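Long-range contacts in putative kinase (Chloroflexus aurantiacus, PDB 2RHM), which is of unknown function but, with its P-loop NTPase fold, probably binds a nucleoside triphosphate and may act as a kinase: residues L7-A15 against R150-L158; T20-L29 against M175-L186. One frame throughout, in Å; residues are numbered along the deposited sequence.

Contact 1 of 2, residues L7-A15 against R150-L158. With BEZ (benzoic acid), chain G.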
loop_
_atom_site.group_PDB
_atom_site.type_symbol
_atom_site.label_atom_id
_atom_site.label_comp_id
_atom_site.label_asym_id
_atom_site.label_seq_id
_atom_site.Cartn_x
_atom_site.Cartn_y
_atom_site.Cartn_z
ATOM N N LEU B 7 -14.633 -5.166 2.252
ATOM C CA LEU B 7 -13.389 -5.064 2.995
ATOM C C LEU B 7 -13.345 -6.286 3.900
ATOM O O LEU B 7 -14.194 -6.432 4.775
ATOM C CB LEU B 7 -13.329 -3.778 3.817
ATOM C CG LEU B 7 -12.155 -3.685 4.804
ATOM C CD1 LEU B 7 -10.836 -3.899 4.090
ATOM C CD2 LEU B 7 -12.126 -2.346 5.547
ATOM N N ILE B 8 -12.393 -7.183 3.635
ATOM C CA ILE B 8 -12.263 -8.426 4.377
ATOM C C ILE B 8 -11.187 -8.229 5.418
ATOM O O ILE B 8 -10.026 -8.029 5.077
ATOM C CB ILE B 8 -11.931 -9.613 3.434
ATOM C CG1 ILE B 8 -13.049 -9.757 2.380
ATOM C CG2 ILE B 8 -11.749 -10.888 4.235
ATOM C CD1 ILE B 8 -12.586 -10.427 1.131
ATOM N N ILE B 9 -11.602 -8.263 6.684
ATOM C CA ILE B 9 -10.715 -8.045 7.796
ATOM C C ILE B 9 -10.345 -9.388 8.403
ATOM O O ILE B 9 -11.212 -10.137 8.844
ATOM C CB ILE B 9 -11.373 -7.150 8.877
ATOM C CG1 ILE B 9 -11.700 -5.764 8.301
ATOM C CG2 ILE B 9 -10.497 -7.044 10.136
ATOM C CD1 ILE B 9 -13.141 -5.636 7.829
ATOM N N VAL B 10 -9.059 -9.692 8.384
ATOM C CA VAL B 10 -8.545 -10.889 9.036
ATOM C C VAL B 10 -7.761 -10.490 10.260
ATOM O O VAL B 10 -6.741 -9.803 10.167
ATOM C CB VAL B 10 -7.672 -11.746 8.110
ATOM C CG1 VAL B 10 -7.290 -13.032 8.799
ATOM C CG2 VAL B 10 -8.409 -12.050 6.817
ATOM N N THR B 11 -8.267 -10.914 11.419
ATOM C CA THR B 11 -7.676 -10.533 12.692
ATOM C C THR B 11 -7.318 -11.765 13.519
ATOM O O THR B 11 -7.644 -12.880 13.159
ATOM C CB THR B 11 -8.593 -9.584 13.470
ATOM O OG1 THR B 11 -7.857 -8.989 14.554
ATOM C CG2 THR B 11 -9.815 -10.318 13.968
ATOM N N GLY B 12 -6.596 -11.548 14.607
ATOM C CA GLY B 12 -6.161 -12.617 15.476
ATOM C C GLY B 12 -4.948 -12.165 16.216
ATOM O O GLY B 12 -4.234 -11.260 15.761
ATOM N N HIS B 13 -4.685 -12.796 17.350
ATOM C CA HIS B 13 -3.419 -12.563 18.021
ATOM C C HIS B 13 -2.241 -13.094 17.164
ATOM O O HIS B 13 -2.428 -13.891 16.258
ATOM C CB HIS B 13 -3.416 -13.211 19.397
ATOM C CG HIS B 13 -4.220 -12.473 20.410
ATOM N ND1 HIS B 13 -4.079 -11.120 20.625
ATOM C CD2 HIS B 13 -5.152 -12.904 21.292
ATOM C CE1 HIS B 13 -4.887 -10.751 21.604
ATOM N NE2 HIS B 13 -5.547 -11.815 22.029
ATOM N N PRO B 14 -1.017 -12.611 17.425
ATOM C CA PRO B 14 0.133 -13.154 16.711
ATOM C C PRO B 14 0.229 -14.691 16.785
ATOM O O PRO B 14 -0.034 -15.300 17.830
ATOM C CB PRO B 14 1.306 -12.481 17.418
ATOM C CG PRO B 14 0.733 -11.134 17.835
ATOM C CD PRO B 14 -0.631 -11.509 18.324
ATOM N N ALA B 15 0.538 -15.293 15.643
ATOM C CA ALA B 15 0.699 -16.748 15.492
ATOM C C ALA B 15 -0.607 -17.567 15.440
ATOM O O ALA B 15 -0.563 -18.785 15.424
ATOM C CB ALA B 15 1.683 -17.315 16.534
ATOM N N ARG B 150 -3.744 -15.513 27.517
ATOM C CA ARG B 150 -4.417 -14.336 26.950
ATOM C C ARG B 150 -5.859 -14.534 26.489
ATOM O O ARG B 150 -6.673 -13.623 26.591
ATOM C CB ARG B 150 -3.594 -13.789 25.782
ATOM C CG ARG B 150 -4.044 -12.443 25.274
ATOM C CD ARG B 150 -2.866 -11.648 24.808
ATOM N NE ARG B 150 -2.268 -12.221 23.611
ATOM C CZ ARG B 150 -1.001 -12.053 23.241
ATOM N NH1 ARG B 150 -0.145 -11.364 23.998
ATOM N NH2 ARG B 150 -0.578 -12.607 22.121
ATOM N N GLY B 151 -6.194 -15.698 25.957
ATOM C CA GLY B 151 -7.533 -15.852 25.393
ATOM C C GLY B 151 -7.639 -15.160 24.044
ATOM O O GLY B 151 -6.689 -14.519 23.568
ATOM N N ASP B 152 -8.815 -15.263 23.447
ATOM C CA ASP B 152 -9.011 -14.858 22.070
ATOM C C ASP B 152 -9.149 -13.355 21.837
ATOM O O ASP B 152 -9.708 -12.631 22.652
ATOM C CB ASP B 152 -10.200 -15.613 21.517
ATOM C CG ASP B 152 -10.011 -17.112 21.618
ATOM O OD1 ASP B 152 -8.841 -17.561 21.756
ATOM O OD2 ASP B 152 -11.023 -17.836 21.565
ATOM N N ILE B 153 -8.606 -12.880 20.723
ATOM C CA ILE B 153 -8.643 -11.458 20.443
ATOM C C ILE B 153 -10.084 -11.010 20.256
ATOM O O ILE B 153 -10.877 -11.685 19.583
ATOM C CB ILE B 153 -7.819 -11.086 19.180
ATOM C CG1 ILE B 153 -7.463 -9.610 19.176
ATOM C CG2 ILE B 153 -8.560 -11.425 17.912
ATOM C CD1 ILE B 153 -6.439 -9.242 18.118
ATOM N N PRO B 154 -10.457 -9.878 20.860
ATOM C CA PRO B 154 -11.796 -9.380 20.554
ATOM C C PRO B 154 -11.910 -8.894 19.099
ATOM O O PRO B 154 -11.028 -8.188 18.611
ATOM C CB PRO B 154 -11.958 -8.208 21.534
ATOM C CG PRO B 154 -10.955 -8.498 22.627
ATOM C CD PRO B 154 -9.792 -9.051 21.876
ATOM N N PRO B 155 -13.008 -9.242 18.413
ATOM C CA PRO B 155 -13.133 -8.823 17.032
ATOM C C PRO B 155 -13.543 -7.359 16.928
ATOM O O PRO B 155 -14.064 -6.780 17.906
ATOM C CB PRO B 155 -14.234 -9.738 16.490
ATOM C CG PRO B 155 -15.049 -10.092 17.658
ATOM C CD PRO B 155 -14.181 -10.011 18.870
ATOM N N LEU B 156 -13.365 -6.747 15.754
ATOM C CA LEU B 156 -13.786 -5.354 15.620
ATOM C C LEU B 156 -15.306 -5.303 15.497
ATOM O O LEU B 156 -15.896 -6.091 14.774
ATOM C CB LEU B 156 -13.131 -4.650 14.453
ATOM C CG LEU B 156 -11.604 -4.593 14.456
ATOM C CD1 LEU B 156 -11.081 -3.878 13.242
ATOM C CD2 LEU B 156 -11.104 -3.932 15.727
ATOM N N PRO B 157 -15.938 -4.356 16.180
ATOM C CA PRO B 157 -17.394 -4.286 16.129
ATOM C C PRO B 157 -17.898 -3.522 14.888
ATOM O O PRO B 157 -18.483 -2.446 15.012
ATOM C CB PRO B 157 -17.736 -3.529 17.414
ATOM C CG PRO B 157 -16.597 -2.668 17.644
ATOM C CD PRO B 157 -15.375 -3.320 17.059
ATOM N N LEU B 158 -17.706 -4.116 13.709
ATOM C CA LEU B 158 -17.950 -3.441 12.428
ATOM C C LEU B 158 -19.330 -3.723 11.842
ATOM O O LEU B 158 -19.761 -3.060 10.890
ATOM C CB LEU B 158 -16.909 -3.933 11.415
ATOM C CG LEU B 158 -15.437 -3.716 11.752
ATOM C CD1 LEU B 158 -14.580 -4.241 10.635
ATOM C CD2 LEU B 158 -15.152 -2.244 11.996
HETATM C C BEZ G . 3.770 -14.193 13.893
HETATM O O1 BEZ G . 3.921 -15.114 13.054
HETATM O O2 BEZ G . 2.871 -13.326 13.724
HETATM C C1 BEZ G . 4.665 -14.137 15.091
HETATM C C2 BEZ G . 5.647 -15.109 15.263
HETATM C C3 BEZ G . 6.476 -15.049 16.373
HETATM C C4 BEZ G . 6.319 -14.027 17.306
HETATM C C5 BEZ G . 5.325 -13.063 17.130
HETATM C C6 BEZ G . 4.499 -13.111 16.016
HETATM O O HOH W 1 -9.313 -7.693 16.390
HETATM O O HOH W 2 -6.948 -14.524 18.647
HETATM O O HOH W 3 -7.383 -11.120 24.225
#
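Thr11 OG1 is gripped by several groups: it donates to a water at 2.7 Å, which in turn donates to Pro154 O, and Phe86 N and Ser84 O make weak hydrogen bonds to the same atom. OG1 lies anti to the backbone N (chi1 -167°), which turns the hydroxyl out of the strand toward the 150-158 loop. A second water accepts from both His13 N and Ile153 N, each at 3.1 Å, so the two backbones are joined through solvent. Taken end to end, CA 9 to 14 and CA 150 to 158 run nearly antiparallel, 169° apart. The sequence around Gly12 fits a Walker A P-loop leaving the first strand of a P-loop NTPase fold, and the loop after helix 141-149 packs along it. Just beyond, the His13 imidazole is sandwiched. Ile153 CB makes a CH-pi contact 3.7 Å from the ring centroid, almost along the ring normal. The Arg150 side chain covers the opposite face, NE standing 3.5 Å above the plane; ring and guanidinium are inclined by 49°. A third water lies in the ring plane, 2.9 Å from NE2, and donates to Asp152 O. Ile153 CG2 rests 3.6 Å from Gly12 CA. Farther back, Ile9 CD1 and Leu158 CD1 meet tip to tip, a tight apolar approach at 3.4 Å. At the other end, Pro14 CB lies 3.5 Å from C6 of the bound benzoic acid.

Contact 2 of 2, residues T20-L29 against M175-L186; sequences TLSQALATGL and MNAIVQWVRQHL
Leu29 enters a hole formed by Val179, Val182, Arg183 and Leu186: its CD1 meets Val182 CG1 at 3.6 Å, the two side chains nearly perpendicular, while CD2 slides alongside the aliphatic CG of Arg183. In the reverse direction Val179 is a knob among Ala24, Leu25, Gly28 and Leu29. The axes of helices 20-29 and 175-186 approach to 9.8 Å, and the backbones come close here, Leu25 CA and Val179 CA being 5.8 Å apart. Gly28 faces Val179 without a side chain, which permits this approach. The side chains of Leu25 and Val182 run obliquely across each other, CD2 and CG2 3.7 Å apart, and both also touch Ile109 of strand 105-112.

A second apolar group lies at the start of 175-186. In selenomethionine Met175, CG is anti to the backbone N and packs tightly on Ala24 CB at 3.3 Å; the bend at chi2 (58°) then brings SE to 3.7 Å from Ala24 CB, with Leu21 CG also in contact. Leu21 CD1 meets Ile178 CD1 at 4.1 Å, the side chains at about a right angle.

Polar bonds run along helix 175-186 instead: Gln180 NE2 donates to Asn176 OD1 at 3.0 Å, and Arg183 NH1 to a lone pair of Gln180 OE1. Two helices crossing at 62° on one face of a parallel sheet, the first following the P-loop, are characteristic of the alpha/beta/alpha P-loop NTPase fold.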
loop_
_atom_site.group_PDB
_atom_site.type_symbol
_atom_site.label_atom_id
_atom_site.label_comp_id
_atom_site.label_asym_id
_atom_site.label_seq_id
_atom_site.Cartn_x
_atom_site.Cartn_y
_atom_site.Cartn_z
ATOM N N THR B 20 -1.277 -17.009 7.195
ATOM C CA THR B 20 -1.526 -18.055 6.199
ATOM C C THR B 20 -2.926 -17.972 5.614
ATOM O O THR B 20 -3.107 -18.083 4.402
ATOM C CB THR B 20 -1.326 -19.438 6.830
ATOM O OG1 THR B 20 0.057 -19.573 7.169
ATOM C CG2 THR B 20 -1.718 -20.558 5.849
ATOM N N LEU B 21 -3.897 -17.782 6.493
ATOM C CA LEU B 21 -5.286 -17.681 6.115
ATOM C C LEU B 21 -5.566 -16.489 5.199
ATOM O O LEU B 21 -6.237 -16.626 4.175
ATOM C CB LEU B 21 -6.164 -17.647 7.357
ATOM C CG LEU B 21 -7.671 -17.707 7.094
ATOM C CD1 LEU B 21 -8.399 -18.353 8.260
ATOM C CD2 LEU B 21 -8.299 -16.339 6.754
ATOM N N SER B 22 -5.020 -15.325 5.540
ATOM C CA SER B 22 -5.229 -14.152 4.702
ATOM C C SER B 22 -4.592 -14.348 3.315
ATOM O O SER B 22 -5.157 -13.952 2.289
ATOM C CB SER B 22 -4.691 -12.905 5.393
ATOM O OG SER B 22 -3.292 -12.965 5.496
ATOM N N GLN B 23 -3.441 -15.005 3.270
ATOM C CA GLN B 23 -2.777 -15.282 1.995
ATOM C C GLN B 23 -3.590 -16.266 1.127
ATOM O O GLN B 23 -3.691 -16.109 -0.105
ATOM C CB GLN B 23 -1.348 -15.762 2.251
ATOM C CG GLN B 23 -0.429 -14.650 2.817
ATOM C CD GLN B 23 0.977 -15.135 3.203
ATOM O OE1 GLN B 23 1.238 -16.338 3.307
ATOM N NE2 GLN B 23 1.880 -14.184 3.431
ATOM N N ALA B 24 -4.162 -17.280 1.769
ATOM C CA ALA B 24 -5.060 -18.224 1.111
ATOM C C ALA B 24 -6.319 -17.538 0.564
ATOM O O ALA B 24 -6.833 -17.926 -0.487
ATOM C CB ALA B 24 -5.475 -19.334 2.086
ATOM N N LEU B 25 -6.816 -16.547 1.292
ATOM C CA LEU B 25 -7.954 -15.760 0.842
ATOM C C LEU B 25 -7.564 -14.902 -0.357
ATOM O O LEU B 25 -8.330 -14.772 -1.304
ATOM C CB LEU B 25 -8.493 -14.850 1.958
ATOM C CG LEU B 25 -9.377 -15.454 3.036
ATOM C CD1 LEU B 25 -9.762 -14.365 3.987
ATOM C CD2 LEU B 25 -10.616 -16.088 2.452
ATOM N N ALA B 26 -6.367 -14.330 -0.327
ATOM C CA ALA B 26 -5.938 -13.473 -1.415
ATOM C C ALA B 26 -5.841 -14.305 -2.690
ATOM O O ALA B 26 -6.288 -13.872 -3.752
ATOM C CB ALA B 26 -4.624 -12.837 -1.106
ATOM N N THR B 27 -5.278 -15.508 -2.572
ATOM C CA THR B 27 -5.136 -16.420 -3.718
ATOM C C THR B 27 -6.482 -16.981 -4.169
ATOM O O THR B 27 -6.752 -17.087 -5.371
ATOM C CB THR B 27 -4.187 -17.595 -3.347
ATOM O OG1 THR B 27 -2.918 -17.067 -2.964
ATOM C CG2 THR B 27 -4.002 -18.524 -4.491
ATOM N N GLY B 28 -7.323 -17.326 -3.204
ATOM C CA GLY B 28 -8.635 -17.908 -3.471
ATOM C C GLY B 28 -9.687 -16.960 -4.018
ATOM O O GLY B 28 -10.576 -17.387 -4.762
ATOM N N LEU B 29 -9.592 -15.685 -3.657
ATOM C CA LEU B 29 -10.547 -14.660 -4.103
ATOM C C LEU B 29 -9.934 -13.697 -5.136
ATOM O O LEU B 29 -10.639 -12.825 -5.654
ATOM C CB LEU B 29 -11.033 -13.843 -2.908
ATOM C CG LEU B 29 -11.643 -14.578 -1.706
ATOM C CD1 LEU B 29 -11.770 -13.635 -0.526
ATOM C CD2 LEU B 29 -12.975 -15.196 -2.056
HETATM N N MSE B 175 -9.233 -25.050 4.187
HETATM C CA MSE B 175 -9.043 -23.683 3.723
HETATM C C MSE B 175 -10.068 -23.317 2.648
HETATM O O MSE B 175 -10.583 -22.214 2.650
HETATM C CB MSE B 175 -7.593 -23.479 3.246
HETATM C CG MSE B 175 -7.177 -22.030 3.093
HETATM SE SE MSE B 175 -7.366 -21.056 4.778
HETATM C CE MSE B 175 -5.973 -21.937 5.706
ATOM N N ASN B 176 -10.427 -24.245 1.763
ATOM C CA ASN B 176 -11.391 -23.885 0.729
ATOM C C ASN B 176 -12.741 -23.578 1.338
ATOM O O ASN B 176 -13.474 -22.748 0.819
ATOM C CB ASN B 176 -11.595 -24.944 -0.363
ATOM C CG ASN B 176 -12.660 -24.484 -1.392
ATOM O OD1 ASN B 176 -12.544 -23.382 -1.954
ATOM N ND2 ASN B 176 -13.725 -25.273 -1.569
ATOM N N ALA B 177 -13.093 -24.274 2.418
ATOM C CA ALA B 177 -14.368 -24.010 3.074
ATOM C C ALA B 177 -14.400 -22.572 3.576
ATOM O O ALA B 177 -15.416 -21.874 3.450
ATOM C CB ALA B 177 -14.601 -25.004 4.222
ATOM N N ILE B 178 -13.274 -22.108 4.113
ATOM C CA ILE B 178 -13.169 -20.745 4.619
ATOM C C ILE B 178 -13.259 -19.754 3.457
ATOM O O ILE B 178 -14.014 -18.797 3.519
ATOM C CB ILE B 178 -11.881 -20.551 5.436
ATOM C CG1 ILE B 178 -11.900 -21.484 6.665
ATOM C CG2 ILE B 178 -11.749 -19.101 5.857
ATOM C CD1 ILE B 178 -10.541 -21.690 7.305
ATOM N N VAL B 179 -12.550 -20.018 2.363
ATOM C CA VAL B 179 -12.670 -19.181 1.175
ATOM C C VAL B 179 -14.120 -19.140 0.680
ATOM O O VAL B 179 -14.630 -18.065 0.378
ATOM C CB VAL B 179 -11.753 -19.655 0.033
ATOM C CG1 VAL B 179 -12.097 -18.928 -1.279
ATOM C CG2 VAL B 179 -10.289 -19.444 0.401
ATOM N N GLN B 180 -14.782 -20.300 0.615
ATOM C CA GLN B 180 -16.193 -20.350 0.172
ATOM C C GLN B 180 -17.143 -19.564 1.078
ATOM O O GLN B 180 -18.092 -18.940 0.587
ATOM C CB GLN B 180 -16.697 -21.792 0.026
ATOM C CG GLN B 180 -16.033 -22.552 -1.103
ATOM C CD GLN B 180 -15.970 -21.738 -2.370
ATOM O OE1 GLN B 180 -16.980 -21.194 -2.821
ATOM N NE2 GLN B 180 -14.772 -21.625 -2.943
ATOM N N TRP B 181 -16.911 -19.633 2.384
ATOM C CA TRP B 181 -17.667 -18.830 3.344
ATOM C C TRP B 181 -17.607 -17.345 2.984
ATOM O O TRP B 181 -18.644 -16.678 2.905
ATOM C CB TRP B 181 -17.160 -19.079 4.760
ATOM C CG TRP B 181 -17.972 -18.357 5.819
ATOM C CD1 TRP B 181 -19.081 -18.811 6.463
ATOM C CD2 TRP B 181 -17.717 -17.049 6.334
ATOM N NE1 TRP B 181 -19.523 -17.869 7.354
ATOM C CE2 TRP B 181 -18.711 -16.772 7.292
ATOM C CE3 TRP B 181 -16.742 -16.082 6.080
ATOM C CZ2 TRP B 181 -18.755 -15.560 7.996
ATOM C CZ3 TRP B 181 -16.785 -14.892 6.778
ATOM C CH2 TRP B 181 -17.784 -14.643 7.723
ATOM N N VAL B 182 -16.399 -16.841 2.736
ATOM C CA VAL B 182 -16.222 -15.457 2.284
ATOM C C VAL B 182 -16.909 -15.217 0.927
ATOM O O VAL B 182 -17.608 -14.227 0.760
ATOM C CB VAL B 182 -14.713 -15.046 2.189
ATOM C CG1 VAL B 182 -14.582 -13.623 1.678
ATOM C CG2 VAL B 182 -14.037 -15.161 3.526
ATOM N N ARG B 183 -16.728 -16.124 -0.037
ATOM C CA ARG B 183 -17.366 -15.952 -1.351
ATOM C C ARG B 183 -18.870 -15.806 -1.233
ATOM O O ARG B 183 -19.453 -14.924 -1.858
ATOM C CB ARG B 183 -17.035 -17.108 -2.309
ATOM C CG ARG B 183 -15.608 -17.117 -2.755
ATOM C CD ARG B 183 -15.340 -18.158 -3.832
ATOM N NE ARG B 183 -15.840 -17.742 -5.142
ATOM C CZ ARG B 183 -16.937 -18.207 -5.743
ATOM N NH1 ARG B 183 -17.709 -19.128 -5.171
ATOM N NH2 ARG B 183 -17.268 -17.745 -6.950
ATOM N N GLN B 184 -19.499 -16.664 -0.429
ATOM C CA GLN B 184 -20.946 -16.602 -0.254
ATOM C C GLN B 184 -21.324 -15.211 0.225
ATOM O O GLN B 184 -22.220 -14.570 -0.333
ATOM C CB GLN B 184 -21.437 -17.655 0.735
ATOM N N HIS B 185 -20.603 -14.724 1.232
ATOM C CA HIS B 185 -20.868 -13.389 1.760
ATOM C C HIS B 185 -20.542 -12.239 0.788
ATOM O O HIS B 185 -21.224 -11.212 0.800
ATOM C CB HIS B 185 -20.202 -13.232 3.131
ATOM C CG HIS B 185 -20.887 -14.018 4.200
ATOM N ND1 HIS B 185 -22.094 -13.630 4.733
ATOM C CD2 HIS B 185 -20.574 -15.191 4.796
ATOM C CE1 HIS B 185 -22.485 -14.519 5.630
ATOM N NE2 HIS B 185 -21.580 -15.477 5.686
ATOM N N LEU B 186 -19.543 -12.415 -0.072
ATOM C CA LEU B 186 -19.260 -11.431 -1.125
ATOM C C LEU B 186 -20.388 -11.415 -2.160
ATOM O O LEU B 186 -20.738 -10.355 -2.694
ATOM C CB LEU B 186 -17.957 -11.749 -1.871
ATOM C CG LEU B 186 -16.620 -11.608 -1.159
ATOM C CD1 LEU B 186 -15.513 -12.120 -2.051
ATOM C CD2 LEU B 186 -16.373 -10.164 -0.767
#

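How the contacts relate
From the N terminus, strand 6-12 supplies the first half of contact 1, and the chain passes through the P-loop-like turn directly into helix 18-29, the first half of contact 2. The chain then builds most of the fold before residues 150-158 close the loop of contact 1; strand 162-166, at one edge of the sheet, follows, and helix 175-187 closes contact 2. The segments therefore alternate, so the two closures cross. Their centres lie 16 Å apart, yet they meet through the central strand: Ile8 CD1 packs on Leu29 CD1 at 3.7 Å, and Val10 CG2 on Leu25 CD1 at 3.9 Å. Contact 1 ties a late loop to this strand, contact 2 the C-terminal helix to the first.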